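6-phospho-beta-glucosidase BglT (Thermotoga maritima, PDB 1UP7) hydrolyses cellobiose 6'-phosphate to glucose 6-phosphate and glucose, as an NAD(+)- and manganese-dependent glycosidase of family 4. Local coordinates at residues I198-V203 / D207-V212; P224-P229 / F254-T259. All coordinates share one frame; numbering follows the deposited sequence.

Interaction 1 of 2, residues I198-V203 / D207-V212; sequences IEKVFV and DVTEKV
Thr-209 meets the backbone of Val-201 with its hydroxyl: the amide N of Val-201 donates to Thr-209 OG1 over 2.8 Å, and at 173° the bond is almost straight. A strand amide of 195-203 is thus taken up by a side chain where the short antiparallel strand 206-207 gives way to helix 209-216. One step back, Val-208 N returns a bond to Val-201 O (2.9 Å), and Phe-202 faces Asp-207 as a non-hydrogen-bonded pair. The Asp-207 carboxylate lies anti to its own backbone nitrogen (chi1 -169°), which carries OD1 to the first turn of the helix. There OD1 accepts from Thr-209 N at 3.1 Å, nearly in line with its C-O bond, closing an Asx turn, and from Thr-209 OG1, which comes on the syn side but tilted 25° out of the carboxylate plane. OD2 offers its syn lone pair to Lys-200 NZ at 3.0 Å, the lysine chain bending along its length to arrive. The Phe-202 ring lies obliquely against the aspartate, CE2 4.0 Å from CB, and its cation-pi partner is Arg-344 of a second subunit. On the other face Val-201 CG1 packs against Val-208 CG2 (3.6 Å), and Val-203 and Val-212 extend this apolar patch toward Ile-174 of helix 166-177. With an alanine in place of Asp-207, the ammonium of Lys-200 is likely to lose this mate, and the Thr-209 hydroxyl would be freer to turn away from Val-201 N. The carboxylate holds the helix start and a lysine charge directly, and the strand backbone through the Thr-209 hydroxyl.

Interaction 2 of 2, residues P224-P229 / F254-T259; sequences PDEDFP and FKKIST
The two backbones stay well apart, with the CA atoms of Glu-226 and Lys-256 9.6 Å from each other as the nearest such pair. A type I beta turn, Pro-224 to Asp-227, faces the last turns of helix 250-258 across this gap, both within the C-terminal domain of the family 4 glycosidase, and a single salt bridge spans it. The turn is closed by Asp-227 N donating to Pro-224 O (3.1 Å), and Glu-226, at its third position, directs its side chain toward the helix. Lys-256 reaches back from the helix with CG anti to the backbone N (chi1 -162°) and the chain nearly straight as far as CE, bending only at the last torsion. The two side chains meet at about a right angle, so the lysine end comes across the carboxylate. Its NZ donates to Glu-226 OE1 at 2.8 Å, approaching on the syn side but 28° out of the carboxylate plane. Both oxygens lie near the lysine end, with OE2 3.3 Å from NZ. Glu-226 OE1 also forms a salt bridge with Arg-245 of helix 245-248, so two cationic side chains share one oxygen and would probably favour the charged carboxylate. The pair is peripheral to the active site: the side chain of Lys-256 is about 9 Å from that of substrate-binding Arg-263 and about 11 Å from bound glucose 6-phosphate. Elsewhere in the loop, Phe-228 and Pro-229 pack on Val-396 of a third subunit. At the helix end, Thr-259 OG1 donates to Lys-255 O at 2.7 Å.

Overall arrangement
Both interactions belong to the C-terminal domain, but they share no elements: interaction 1 joins a sheet strand to the short strand and helix that follow it closely in the chain, whereas interaction 2 brings a loop and a helix together across 24 intervening residues. Their centres are 27 Å apart and their nearest atoms about 11 Å, without touching. Interaction 1 is partly buried and mixes backbone bonding, valine packing and a salt bridge over 397 Å². Interaction 2 is a surface contact of 91 Å² that rests on one ion pair. Different neighbouring subunits lie beside them, the second at interaction 1 and the third at interaction 2.

Interaction 1 of 2, residues I198-V203 / D207-V212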
# COMPACT_ATOMS: atom_id res chain seq x y z
N ILE A 198 19.35 2.52 -14.82
CA ILE A 198 20.27 2.94 -13.78
C ILE A 198 20.08 4.43 -13.58
O ILE A 198 20.17 5.21 -14.54
CB ILE A 198 21.75 2.57 -14.15
CG1 ILE A 198 21.91 1.06 -14.27
CG2 ILE A 198 22.76 3.14 -13.11
CD1 ILE A 198 23.21 0.59 -14.93
N GLU A 199 19.84 4.80 -12.33
CA GLU A 199 19.56 6.17 -11.97
C GLU A 199 20.78 6.83 -11.34
O GLU A 199 21.01 8.03 -11.54
CB GLU A 199 18.35 6.20 -11.03
CG GLU A 199 17.65 7.55 -10.90
CD GLU A 199 16.24 7.41 -10.32
OE1 GLU A 199 15.65 6.32 -10.35
OE2 GLU A 199 15.72 8.42 -9.83
N LYS A 200 21.53 6.05 -10.57
CA LYS A 200 22.71 6.56 -9.85
C LYS A 200 23.86 5.57 -9.92
O LYS A 200 23.65 4.36 -9.92
CB LYS A 200 22.38 6.88 -8.36
CG LYS A 200 21.14 7.78 -8.15
CD LYS A 200 21.45 9.10 -7.46
CE LYS A 200 21.27 10.33 -8.38
NZ LYS A 200 22.35 11.39 -8.05
N VAL A 201 25.07 6.09 -9.99
CA VAL A 201 26.27 5.27 -9.96
C VAL A 201 27.20 5.78 -8.88
O VAL A 201 27.54 6.96 -8.84
CB VAL A 201 27.04 5.23 -11.29
CG1 VAL A 201 28.28 4.37 -11.13
CG2 VAL A 201 26.18 4.65 -12.37
N PHE A 202 27.61 4.87 -8.01
CA PHE A 202 28.57 5.16 -6.97
C PHE A 202 29.80 4.26 -7.14
O PHE A 202 29.66 3.05 -7.33
CB PHE A 202 27.98 4.90 -5.57
CG PHE A 202 26.80 5.78 -5.19
CD1 PHE A 202 25.49 5.40 -5.51
CD2 PHE A 202 27.00 6.96 -4.49
CE1 PHE A 202 24.41 6.21 -5.14
CE2 PHE A 202 25.92 7.78 -4.12
CZ PHE A 202 24.63 7.40 -4.45
N VAL A 203 30.98 4.85 -7.05
CA VAL A 203 32.23 4.10 -7.06
C VAL A 203 33.02 4.46 -5.81
O VAL A 203 33.36 5.64 -5.58
CB VAL A 203 33.08 4.38 -8.32
CG1 VAL A 203 34.51 3.80 -8.15
CG2 VAL A 203 32.38 3.82 -9.55
N ASP A 207 29.49 9.55 -5.71
CA ASP A 207 28.52 9.72 -6.78
C ASP A 207 29.22 10.19 -8.07
O ASP A 207 29.67 11.34 -8.17
CB ASP A 207 27.42 10.69 -6.34
CG ASP A 207 26.23 10.72 -7.29
OD1 ASP A 207 26.36 10.31 -8.46
OD2 ASP A 207 25.12 11.17 -6.95
N VAL A 208 29.31 9.29 -9.04
CA VAL A 208 30.00 9.53 -10.30
C VAL A 208 29.02 9.48 -11.47
O VAL A 208 29.44 9.39 -12.63
CB VAL A 208 31.10 8.49 -10.50
CG1 VAL A 208 32.20 8.69 -9.46
CG2 VAL A 208 30.53 7.06 -10.42
N THR A 209 27.73 9.52 -11.14
CA THR A 209 26.65 9.48 -12.14
C THR A 209 26.88 10.43 -13.34
O THR A 209 26.82 9.97 -14.49
CB THR A 209 25.28 9.75 -11.46
OG1 THR A 209 25.15 8.90 -10.31
CG2 THR A 209 24.11 9.33 -12.36
N GLU A 210 27.17 11.71 -13.05
CA GLU A 210 27.41 12.73 -14.07
C GLU A 210 28.54 12.31 -15.00
O GLU A 210 28.40 12.36 -16.23
CB GLU A 210 27.74 14.10 -13.43
CG GLU A 210 26.54 15.01 -13.11
CD GLU A 210 25.35 14.81 -14.05
OE1 GLU A 210 25.41 15.19 -15.26
OE2 GLU A 210 24.33 14.24 -13.59
N LYS A 211 29.66 11.91 -14.39
CA LYS A 211 30.86 11.47 -15.10
C LYS A 211 30.56 10.31 -16.03
O LYS A 211 31.10 10.25 -17.12
CB LYS A 211 31.91 11.02 -14.09
CG LYS A 211 32.80 12.11 -13.60
CD LYS A 211 33.61 11.64 -12.38
CE LYS A 211 34.30 12.82 -11.73
NZ LYS A 211 34.23 12.66 -10.25
N VAL A 212 29.69 9.41 -15.59
CA VAL A 212 29.28 8.27 -16.40
C VAL A 212 28.45 8.74 -17.60
O VAL A 212 28.71 8.29 -18.72
CB VAL A 212 28.54 7.18 -15.55
CG1 VAL A 212 28.01 6.08 -16.43
CG2 VAL A 212 29.46 6.58 -14.50

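Interaction 2 of 2, residues P224-P229 / F254-T259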
# COMPACT_ATOMS: atom_id res chain seq x y z
N PRO A 224 27.02 2.10 -34.57
CA PRO A 224 26.75 3.54 -34.39
C PRO A 224 25.26 3.96 -34.40
O PRO A 224 24.76 4.33 -33.33
CB PRO A 224 27.54 4.22 -35.54
CG PRO A 224 28.35 3.11 -36.20
CD PRO A 224 27.60 1.82 -35.91
N ASP A 225 24.58 3.89 -35.56
CA ASP A 225 23.20 4.40 -35.71
C ASP A 225 22.17 3.81 -34.74
O ASP A 225 20.98 4.16 -34.80
CB ASP A 225 22.70 4.20 -37.14
CG ASP A 225 22.69 5.51 -37.93
OD1 ASP A 225 21.78 6.34 -37.69
OD2 ASP A 225 23.56 5.78 -38.80
N GLU A 226 22.63 2.94 -33.85
CA GLU A 226 21.77 2.23 -32.91
C GLU A 226 21.84 2.68 -31.46
O GLU A 226 21.15 2.13 -30.61
CB GLU A 226 22.16 0.76 -32.89
CG GLU A 226 21.29 -0.14 -33.73
CD GLU A 226 21.95 -1.47 -33.93
OE1 GLU A 226 21.79 -2.39 -33.06
OE2 GLU A 226 22.66 -1.58 -34.96
N ASP A 227 22.70 3.62 -31.14
CA ASP A 227 22.82 4.08 -29.78
C ASP A 227 21.94 5.28 -29.55
O ASP A 227 21.69 6.08 -30.46
CB ASP A 227 24.28 4.50 -29.54
CG ASP A 227 25.24 3.34 -29.72
OD1 ASP A 227 24.74 2.18 -29.71
OD2 ASP A 227 26.46 3.49 -29.92
N PHE A 228 21.51 5.43 -28.32
CA PHE A 228 20.73 6.58 -27.96
C PHE A 228 21.61 7.78 -28.12
O PHE A 228 22.76 7.76 -27.72
CB PHE A 228 20.24 6.37 -26.56
CG PHE A 228 19.39 5.20 -26.44
CD1 PHE A 228 19.94 3.95 -26.16
CD2 PHE A 228 18.01 5.32 -26.61
CE1 PHE A 228 19.13 2.81 -26.04
CE2 PHE A 228 17.17 4.22 -26.49
CZ PHE A 228 17.73 2.94 -26.18
N PRO A 229 21.12 8.80 -28.80
CA PRO A 229 21.88 10.04 -28.95
C PRO A 229 22.06 10.76 -27.60
O PRO A 229 21.39 10.44 -26.61
CB PRO A 229 21.08 10.83 -29.97
CG PRO A 229 19.72 10.20 -29.99
CD PRO A 229 19.82 8.81 -29.47
N PHE A 254 13.20 -2.94 -36.04
CA PHE A 254 12.48 -3.81 -36.94
C PHE A 254 13.20 -3.92 -38.28
O PHE A 254 13.33 -5.05 -38.80
CB PHE A 254 11.05 -3.38 -37.21
CG PHE A 254 10.35 -4.27 -38.23
CD1 PHE A 254 9.76 -5.49 -37.83
CD2 PHE A 254 10.33 -3.92 -39.57
CE1 PHE A 254 9.15 -6.32 -38.76
CE2 PHE A 254 9.72 -4.78 -40.52
CZ PHE A 254 9.12 -5.98 -40.11
N LYS A 255 13.63 -2.79 -38.84
CA LYS A 255 14.34 -2.79 -40.11
C LYS A 255 15.64 -3.60 -40.02
O LYS A 255 15.97 -4.39 -40.89
CB LYS A 255 14.65 -1.39 -40.60
CG LYS A 255 15.43 -1.38 -41.90
CD LYS A 255 15.52 0.03 -42.49
CE LYS A 255 16.33 0.04 -43.79
NZ LYS A 255 15.97 -1.09 -44.72
N LYS A 256 16.39 -3.38 -38.95
CA LYS A 256 17.62 -4.13 -38.75
C LYS A 256 17.38 -5.65 -38.72
O LYS A 256 18.05 -6.43 -39.39
CB LYS A 256 18.28 -3.75 -37.43
CG LYS A 256 19.71 -4.14 -37.39
CD LYS A 256 20.25 -3.97 -35.98
CE LYS A 256 21.78 -4.19 -35.92
NZ LYS A 256 22.09 -4.76 -34.55
N ILE A 257 16.42 -6.08 -37.93
CA ILE A 257 16.24 -7.49 -37.74
C ILE A 257 15.72 -8.16 -39.01
O ILE A 257 16.07 -9.30 -39.31
CB ILE A 257 15.24 -7.78 -36.58
CG1 ILE A 257 15.75 -7.22 -35.24
CG2 ILE A 257 14.88 -9.29 -36.53
CD1 ILE A 257 14.66 -7.31 -34.15
N SER A 258 14.88 -7.44 -39.75
CA SER A 258 14.24 -8.02 -40.90
C SER A 258 15.14 -8.03 -42.15
O SER A 258 14.84 -8.74 -43.10
CB SER A 258 12.90 -7.35 -41.16
OG SER A 258 13.07 -6.33 -42.13
N THR A 259 16.23 -7.27 -42.16
CA THR A 259 17.11 -7.23 -43.34
C THR A 259 18.45 -7.91 -43.08
O THR A 259 19.42 -7.68 -43.77
CB THR A 259 17.35 -5.80 -43.78
OG1 THR A 259 17.94 -5.08 -42.68
CG2 THR A 259 16.01 -5.10 -44.06